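Local coordinates for peptidoglycan glycosyltransferase (Eggerthella lenta, PDB 4MNR), which belongs to the penicillin-binding proteins, here represented by a fragment with a transpeptidase domain of the beta-lactamase-like fold, at residues Val173-Tyr181 and Phe272-Leu280; Gly328-Val336 and Ala371-Leu379. All coordinates share one frame; numbering follows the deposited sequence.

Contact 1 of 2, residues Val173-Tyr181 and Phe272-Leu280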
loop_
_atom_site.group_PDB
_atom_site.type_symbol
_atom_site.label_atom_id
_atom_site.label_comp_id
_atom_site.label_asym_id
_atom_site.label_seq_id
_atom_site.Cartn_x
_atom_site.Cartn_y
_atom_site.Cartn_z
ATOM N N VAL A 173 -11.372 5.623 10.097
ATOM C CA VAL A 173 -10.559 6.028 8.956
ATOM C C VAL A 173 -10.055 4.818 8.183
ATOM O O VAL A 173 -9.499 3.890 8.764
ATOM C CB VAL A 173 -9.371 6.909 9.387
ATOM C CG1 VAL A 173 -8.457 7.207 8.199
ATOM C CG2 VAL A 173 -9.866 8.204 10.025
ATOM N N ASP A 174 -10.271 4.826 6.870
ATOM C CA ASP A 174 -9.708 3.800 5.988
ATOM C C ASP A 174 -8.251 4.153 5.722
ATOM O O ASP A 174 -7.947 5.046 4.934
ATOM C CB ASP A 174 -10.496 3.750 4.670
ATOM C CG ASP A 174 -9.985 2.682 3.696
ATOM O OD1 ASP A 174 -8.798 2.302 3.744
ATOM O OD2 ASP A 174 -10.792 2.216 2.864
ATOM N N ARG A 175 -7.340 3.465 6.389
ATOM C CA ARG A 175 -5.930 3.776 6.224
ATOM C C ARG A 175 -5.270 3.041 5.077
ATOM O O ARG A 175 -4.201 3.443 4.626
ATOM C CB ARG A 175 -5.167 3.479 7.513
ATOM C CG ARG A 175 -5.442 4.507 8.617
ATOM C CD ARG A 175 -4.707 4.126 9.904
ATOM N NE ARG A 175 -4.607 5.275 10.799
ATOM C CZ ARG A 175 -5.578 5.687 11.608
ATOM N NH1 ARG A 175 -6.727 5.030 11.672
ATOM N NH2 ARG A 175 -5.391 6.764 12.357
ATOM N N ALA A 176 -5.871 1.945 4.629
ATOM C CA ALA A 176 -5.254 1.120 3.588
ATOM C C ALA A 176 -5.414 1.668 2.180
ATOM O O ALA A 176 -4.506 1.538 1.343
ATOM C CB ALA A 176 -5.789 -0.323 3.663
ATOM N N ALA A 177 -6.582 2.229 1.902
ATOM C CA ALA A 177 -6.869 2.776 0.585
ATOM C C ALA A 177 -7.095 4.276 0.656
ATOM O O ALA A 177 -6.849 4.983 -0.316
ATOM C CB ALA A 177 -8.088 2.106 -0.009
ATOM N N GLY A 178 -7.572 4.749 1.802
ATOM C CA GLY A 178 -8.161 6.081 1.897
ATOM C C GLY A 178 -7.318 7.222 2.435
ATOM O O GLY A 178 -7.811 8.345 2.549
ATOM N N SER A 179 -6.054 6.937 2.743
ATOM C CA SER A 179 -5.169 7.882 3.432
ATOM C C SER A 179 -3.811 8.045 2.739
ATOM O O SER A 179 -3.185 7.057 2.367
ATOM C CB SER A 179 -4.935 7.392 4.867
ATOM O OG SER A 179 -6.147 7.396 5.601
ATOM N N LEU A 180 -3.333 9.285 2.605
ATOM C CA LEU A 180 -1.989 9.518 2.061
ATOM C C LEU A 180 -0.927 9.512 3.147
ATOM O O LEU A 180 -1.097 10.136 4.197
ATOM C CB LEU A 180 -1.904 10.855 1.322
ATOM C CG LEU A 180 -2.684 10.944 0.017
ATOM C CD1 LEU A 180 -2.554 12.359 -0.557
ATOM C CD2 LEU A 180 -2.187 9.906 -0.968
ATOM N N TYR A 181 0.183 8.857 2.863
ATOM C CA TYR A 181 1.324 8.803 3.776
ATOM C C TYR A 181 2.596 9.224 3.049
ATOM O O TYR A 181 2.707 9.057 1.839
ATOM C CB TYR A 181 1.554 7.366 4.244
ATOM C CG TYR A 181 0.550 6.789 5.228
ATOM C CD1 TYR A 181 0.726 6.964 6.594
ATOM C CD2 TYR A 181 -0.537 6.046 4.795
ATOM C CE1 TYR A 181 -0.166 6.431 7.504
ATOM C CE2 TYR A 181 -1.441 5.517 5.699
ATOM C CZ TYR A 181 -1.244 5.706 7.050
ATOM O OH TYR A 181 -2.124 5.177 7.975
ATOM N N PHE A 272 -11.157 2.680 -8.163
ATOM C CA PHE A 272 -11.238 1.694 -7.083
ATOM C C PHE A 272 -12.610 1.829 -6.422
ATOM O O PHE A 272 -13.161 2.931 -6.360
ATOM C CB PHE A 272 -10.080 1.902 -6.079
ATOM C CG PHE A 272 -9.791 0.699 -5.220
ATOM C CD1 PHE A 272 -9.332 -0.487 -5.790
ATOM C CD2 PHE A 272 -9.965 0.750 -3.845
ATOM C CE1 PHE A 272 -9.078 -1.594 -5.011
ATOM C CE2 PHE A 272 -9.703 -0.356 -3.063
ATOM C CZ PHE A 272 -9.263 -1.527 -3.636
ATOM N N PRO A 273 -13.193 0.707 -5.961
ATOM C CA PRO A 273 -14.539 0.803 -5.381
ATOM C C PRO A 273 -14.576 1.564 -4.057
ATOM O O PRO A 273 -15.618 2.104 -3.698
ATOM C CB PRO A 273 -14.950 -0.662 -5.180
ATOM C CG PRO A 273 -13.671 -1.430 -5.185
ATOM C CD PRO A 273 -12.774 -0.694 -6.143
ATOM N N LEU A 274 -13.456 1.613 -3.349
ATOM C CA LEU A 274 -13.379 2.391 -2.123
ATOM C C LEU A 274 -12.677 3.703 -2.432
ATOM O O LEU A 274 -11.835 3.760 -3.327
ATOM C CB LEU A 274 -12.591 1.629 -1.066
ATOM C CG LEU A 274 -12.990 0.160 -0.863
ATOM C CD1 LEU A 274 -12.150 -0.452 0.233
ATOM C CD2 LEU A 274 -14.484 0.031 -0.569
ATOM N N TYR A 275 -13.021 4.752 -1.696
ATOM C CA TYR A 275 -12.364 6.036 -1.864
ATOM C C TYR A 275 -10.867 5.878 -1.735
ATOM O O TYR A 275 -10.383 5.332 -0.746
ATOM C CB TYR A 275 -12.841 7.027 -0.818
ATOM C CG TYR A 275 -12.012 8.284 -0.826
ATOM C CD1 TYR A 275 -12.119 9.192 -1.868
ATOM C CD2 TYR A 275 -11.104 8.545 0.188
ATOM C CE1 TYR A 275 -11.349 10.344 -1.892
ATOM C CE2 TYR A 275 -10.330 9.700 0.174
ATOM C CZ TYR A 275 -10.457 10.586 -0.872
ATOM O OH TYR A 275 -9.699 11.738 -0.898
ATOM N N THR A 276 -10.142 6.349 -2.746
ATOM C CA THR A 276 -8.685 6.304 -2.715
ATOM C C THR A 276 -8.165 7.629 -3.258
ATOM O O THR A 276 -8.384 7.955 -4.429
ATOM C CB THR A 276 -8.139 5.151 -3.589
ATOM O OG1 THR A 276 -8.766 3.916 -3.222
ATOM C CG2 THR A 276 -6.640 5.009 -3.411
ATOM N N PRO A 277 -7.494 8.418 -2.407
ATOM C CA PRO A 277 -6.971 9.694 -2.902
ATOM C C PRO A 277 -5.835 9.455 -3.892
ATOM O O PRO A 277 -5.092 8.481 -3.779
ATOM C CB PRO A 277 -6.441 10.374 -1.634
ATOM C CG PRO A 277 -6.089 9.229 -0.715
ATOM C CD PRO A 277 -7.122 8.158 -1.006
ATOM N N GLU A 278 -5.718 10.347 -4.865
ATOM C CA GLU A 278 -4.610 10.320 -5.806
ATOM C C GLU A 278 -3.288 10.421 -5.039
ATOM O O GLU A 278 -3.154 11.281 -4.160
ATOM C CB GLU A 278 -4.766 11.533 -6.723
ATOM C CG GLU A 278 -3.878 11.566 -7.929
ATOM C CD GLU A 278 -4.137 12.810 -8.771
ATOM O OE1 GLU A 278 -5.096 13.551 -8.470
ATOM O OE2 GLU A 278 -3.375 13.060 -9.720
ATOM N N SER A 279 -2.322 9.558 -5.359
ATOM C CA SER A 279 -0.975 9.704 -4.800
ATOM C C SER A 279 -0.293 10.851 -5.533
ATOM O O SER A 279 -0.566 11.087 -6.710
ATOM C CB SER A 279 -0.179 8.401 -4.935
ATOM O OG SER A 279 -0.747 7.385 -4.123
ATOM N N LEU A 280 0.565 11.588 -4.831
ATOM C CA LEU A 280 1.009 12.890 -5.324
ATOM C C LEU A 280 2.519 13.024 -5.464
ATOM O O LEU A 280 3.282 12.502 -4.650
ATOM C CB LEU A 280 0.512 13.997 -4.387
ATOM C CG LEU A 280 -0.994 14.017 -4.134
ATOM C CD1 LEU A 280 -1.358 15.050 -3.081
ATOM C CD2 LEU A 280 -1.677 14.309 -5.433
HETATM O O HOH W 1 -11.624 4.562 1.531
#
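Leu-180 and Pro-277 make the main apolar contact, with Leu-180 CG 3.9 Å from Pro-277 CG. The two run alongside each other in reverse sense. Leu-180 CG lies anti to its own carbonyl carbon (chi1 -69°). From there Leu-180 CD1 meets Leu-280 CD1 at 3.9 Å. At the other end Ala-177 CB approaches the Phe-272 ring obliquely, with Phe-272 CE2 4.2 Å away.

No direct hydrogen bond joins the segments. Both are loops of the transpeptidase domain, one leading into helix 188-197 and the other into helix 284-289. Phe-272 and Ala-176 also pack on Met-145 of strand 142-148, so the pair lies against the five-stranded antiparallel sheet.

The polar contacts across the pair are weak or indirect. Ala-177 O receives a CA-H...O contact from Thr-276 CA at 3.3 Å. The same Ala-177 O lies 3.3 Å from Pro-277 CD. Gly-178 O lies at the edge of the Tyr-275 ring. One water donates to both Asp-174 OD2 (2.8 Å) and Tyr-275 O (2.7 Å). Within 173-181 an Asx motif holds this carboxylate: Asp-174 OD1 accepts from Ala-177 N at 2.9 Å. That bond is nearly straight (171°), though the N-H comes from above the carboxylate plane.

Contact 2 of 2, residues Gly328-Val336 and Ala371-Leu379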
loop_
_atom_site.group_PDB
_atom_site.type_symbol
_atom_site.label_atom_id
_atom_site.label_comp_id
_atom_site.label_asym_id
_atom_site.label_seq_id
_atom_site.Cartn_x
_atom_site.Cartn_y
_atom_site.Cartn_z
ATOM N N GLY A 328 5.165 -2.344 -5.489
ATOM C CA GLY A 328 5.670 -3.688 -5.315
ATOM C C GLY A 328 5.242 -4.645 -6.419
ATOM O O GLY A 328 6.037 -5.470 -6.884
ATOM N N THR A 329 3.984 -4.558 -6.840
ATOM C CA THR A 329 3.528 -5.477 -7.882
ATOM C C THR A 329 4.233 -5.206 -9.216
ATOM O O THR A 329 4.444 -6.136 -9.976
ATOM C CB THR A 329 1.990 -5.516 -8.081
ATOM O OG1 THR A 329 1.513 -4.256 -8.575
ATOM C CG2 THR A 329 1.289 -5.877 -6.772
ATOM N N ALA A 330 4.628 -3.958 -9.471
ATOM C CA ALA A 330 5.353 -3.642 -10.702
ATOM C C ALA A 330 6.664 -4.402 -10.734
ATOM O O ALA A 330 7.044 -4.978 -11.746
ATOM C CB ALA A 330 5.623 -2.149 -10.800
ATOM N N ILE A 331 7.367 -4.402 -9.610
ATOM C CA ILE A 331 8.648 -5.092 -9.541
ATOM C C ILE A 331 8.464 -6.610 -9.614
ATOM O O ILE A 331 9.238 -7.311 -10.274
ATOM C CB ILE A 331 9.431 -4.661 -8.288
ATOM C CG1 ILE A 331 9.652 -3.137 -8.321
ATOM C CG2 ILE A 331 10.760 -5.398 -8.199
ATOM C CD1 ILE A 331 10.289 -2.628 -9.612
ATOM N N ALA A 332 7.409 -7.111 -8.973
ATOM C CA ALA A 332 7.096 -8.531 -8.968
ATOM C C ALA A 332 6.635 -9.080 -10.332
ATOM O O ALA A 332 6.942 -10.215 -10.689
ATOM C CB ALA A 332 6.040 -8.814 -7.894
ATOM N N ASN A 333 5.914 -8.261 -11.091
ATOM C CA ASN A 333 5.209 -8.720 -12.287
ATOM C C ASN A 333 5.835 -8.188 -13.569
ATOM O O ASN A 333 5.128 -7.720 -14.454
ATOM C CB ASN A 333 3.740 -8.279 -12.200
ATOM C CG ASN A 333 2.835 -8.969 -13.207
ATOM O OD1 ASN A 333 2.955 -10.172 -13.468
ATOM N ND2 ASN A 333 1.906 -8.211 -13.764
ATOM N N ASP A 334 7.167 -8.253 -13.660
ATOM C CA ASP A 334 7.861 -7.927 -14.907
ATOM C C ASP A 334 7.594 -6.490 -15.377
ATOM O O ASP A 334 7.579 -6.208 -16.583
ATOM C CB ASP A 334 7.496 -8.931 -16.020
ATOM C CG ASP A 334 7.897 -10.358 -15.675
ATOM O OD1 ASP A 334 8.897 -10.542 -14.945
ATOM O OD2 ASP A 334 7.205 -11.299 -16.132
ATOM N N GLY A 335 7.360 -5.595 -14.419
ATOM C CA GLY A 335 7.238 -4.179 -14.711
ATOM C C GLY A 335 5.807 -3.703 -14.885
ATOM O O GLY A 335 5.559 -2.501 -14.993
ATOM N N VAL A 336 4.864 -4.641 -14.899
ATOM C CA VAL A 336 3.470 -4.308 -15.207
ATOM C C VAL A 336 2.655 -4.209 -13.941
ATOM O O VAL A 336 2.669 -5.118 -13.116
ATOM C CB VAL A 336 2.830 -5.387 -16.087
ATOM C CG1 VAL A 336 1.380 -5.051 -16.380
ATOM C CG2 VAL A 336 3.609 -5.534 -17.383
ATOM N N ALA A 371 12.666 -4.407 -14.076
ATOM C CA ALA A 371 11.990 -4.984 -12.916
ATOM C C ALA A 371 12.841 -6.092 -12.302
ATOM O O ALA A 371 12.974 -6.176 -11.091
ATOM C CB ALA A 371 10.625 -5.546 -13.308
ATOM N N GLY A 372 13.412 -6.940 -13.154
ATOM C CA GLY A 372 14.228 -8.042 -12.680
ATOM C C GLY A 372 15.490 -7.562 -11.987
ATOM O O GLY A 372 15.923 -8.156 -11.001
ATOM N N ARG A 373 16.084 -6.483 -12.495
ATOM C CA ARG A 373 17.313 -5.969 -11.897
ATOM C C ARG A 373 17.001 -5.381 -10.543
ATOM O O ARG A 373 17.777 -5.524 -9.596
ATOM C CB ARG A 373 17.952 -4.892 -12.780
ATOM C CG ARG A 373 18.582 -5.437 -14.050
ATOM C CD ARG A 373 18.867 -4.314 -15.028
ATOM N NE ARG A 373 19.960 -3.463 -14.561
ATOM C CZ ARG A 373 20.300 -2.312 -15.134
ATOM N NH1 ARG A 373 19.614 -1.854 -16.179
ATOM N NH2 ARG A 373 21.325 -1.621 -14.661
ATOM N N VAL A 374 15.859 -4.704 -10.448
ATOM C CA VAL A 374 15.442 -4.131 -9.164
ATOM C C VAL A 374 15.124 -5.239 -8.161
ATOM O O VAL A 374 15.501 -5.149 -6.998
ATOM C CB VAL A 374 14.232 -3.210 -9.335
ATOM C CG1 VAL A 374 13.676 -2.759 -7.960
ATOM C CG2 VAL A 374 14.620 -2.014 -10.193
ATOM N N ARG A 375 14.437 -6.281 -8.622
ATOM C CA ARG A 375 14.085 -7.396 -7.750
ATOM C C ARG A 375 15.346 -8.041 -7.163
ATOM O O ARG A 375 15.381 -8.402 -5.989
ATOM C CB ARG A 375 13.228 -8.419 -8.507
ATOM C CG ARG A 375 12.353 -9.285 -7.620
ATOM C CD ARG A 375 11.200 -9.904 -8.417
ATOM N NE ARG A 375 11.690 -10.775 -9.481
ATOM C CZ ARG A 375 11.614 -10.497 -10.780
ATOM N NH1 ARG A 375 12.105 -11.352 -11.665
ATOM N NH2 ARG A 375 11.050 -9.364 -11.194
ATOM N N ASP A 376 16.392 -8.154 -7.973
ATOM C CA ASP A 376 17.661 -8.713 -7.505
ATOM C C ASP A 376 18.305 -7.844 -6.406
ATOM O O ASP A 376 18.892 -8.364 -5.445
ATOM C CB ASP A 376 18.629 -8.900 -8.672
ATOM C CG ASP A 376 18.245 -10.073 -9.581
ATOM O OD1 ASP A 376 17.407 -10.914 -9.178
ATOM O OD2 ASP A 376 18.793 -10.153 -10.704
ATOM N N VAL A 377 18.213 -6.528 -6.553
ATOM C CA VAL A 377 18.731 -5.630 -5.516
ATOM C C VAL A 377 17.906 -5.760 -4.232
ATOM O O VAL A 377 18.453 -5.769 -3.129
ATOM C CB VAL A 377 18.729 -4.160 -5.989
ATOM C CG1 VAL A 377 19.138 -3.223 -4.846
ATOM C CG2 VAL A 377 19.667 -3.994 -7.163
ATOM N N LEU A 378 16.587 -5.887 -4.382
ATOM C CA LEU A 378 15.709 -6.026 -3.217
ATOM C C LEU A 378 15.870 -7.369 -2.491
ATOM O O LEU A 378 15.606 -7.479 -1.285
ATOM C CB LEU A 378 14.247 -5.795 -3.604
ATOM C CG LEU A 378 13.955 -4.408 -4.183
ATOM C CD1 LEU A 378 12.461 -4.226 -4.404
ATOM C CD2 LEU A 378 14.504 -3.297 -3.287
ATOM N N LEU A 379 16.310 -8.397 -3.212
ATOM C CA LEU A 379 16.651 -9.648 -2.554
ATOM C C LEU A 379 17.825 -9.371 -1.627
ATOM O O LEU A 379 17.887 -9.878 -0.508
ATOM C CB LEU A 379 17.001 -10.726 -3.589
ATOM C CG LEU A 379 17.375 -12.104 -3.049
ATOM C CD1 LEU A 379 16.318 -12.624 -2.079
ATOM C CD2 LEU A 379 17.550 -13.069 -4.214
HETATM O O HOH W 2 11.197 -9.351 -14.166
#
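Ile-331 sets its side chain as a knob among Ala-371, Val-374, Arg-375 and Leu-378, and it has the largest area buried here. Its two branches divide the work. Ile-331 CG2, anti to the backbone N, lies 3.7 Å from Ala-371 O and also touches Arg-375 CB. Ile-331 CD1 reaches Val-374 CG1 at 3.8 Å, where the two side chains are set roughly perpendicular. Leu-378 CD1 closes the hole at a looser 4.3 Å from Ile-331 CG2.

Ala-371 packs against the end of helix 321-332 and the turn after it. Ala-371 CB lies 3.4 Å from Gly-335 N and also borders Ile-331 O. Asn-333 to Val-336 form a type I' beta turn, which leads into strand 336-338. Gly-335 N bonds back to Ala-330 O. The positive phi of Gly-335 suits glycine, because a CB would press on the preceding carbonyl.

The contact joins the C-terminal end of helix 321-332 to helix 368-384 within the transpeptidase domain. The short helical segments approach to 8.9 Å with a crossing angle of -108°. Val-374 also packs on Ala-193 and Leu-196 of helix 188-197.

Arg-375 adds the polar link. Its chain bends at chi3 (62°) and brings Arg-375 NH2 to Ile-331 O at 2.9 Å. The carbonyl lies at the guanidinium edge, in its plane, and NH2 approaches nearly along the C=O axis. The N-H...O angle is a moderate 142°. Arg-375 was modelled in two conformers; the bond is described for one of them and may not hold in the other. In this conformer Arg-375 NH2 also donates to a water at 3.0 Å, and this water donates to Asp-334 OD1. The direct separation of Asp-334 OD1 and Arg-375 NH2 is 4.5 Å, beyond a salt bridge.

Contacts 1 and 2 lie in the same transpeptidase domain but do not touch. Their centres are 24 Å apart, and their nearest atoms about 11 Å. Both segments of contact 1 precede both segments of contact 2 in the chain. Helix 321-332 connects them. Its Leu-322 and Glu-323 meet Phe-272 and Ser-279 of contact 1, while its last turn, 328-332, enters contact 2. Helix 188-197 follows the loop of 173-181 and is packed by Ile-331 and Val-374 of contact 2. Contact 1 is the more central, its centre 9 Å from the chain centre, against 16 Å for contact 2. An acetic acid molecule, probably from the crystallisation liquor, lies about 3 Å from the Glu-278 side chain.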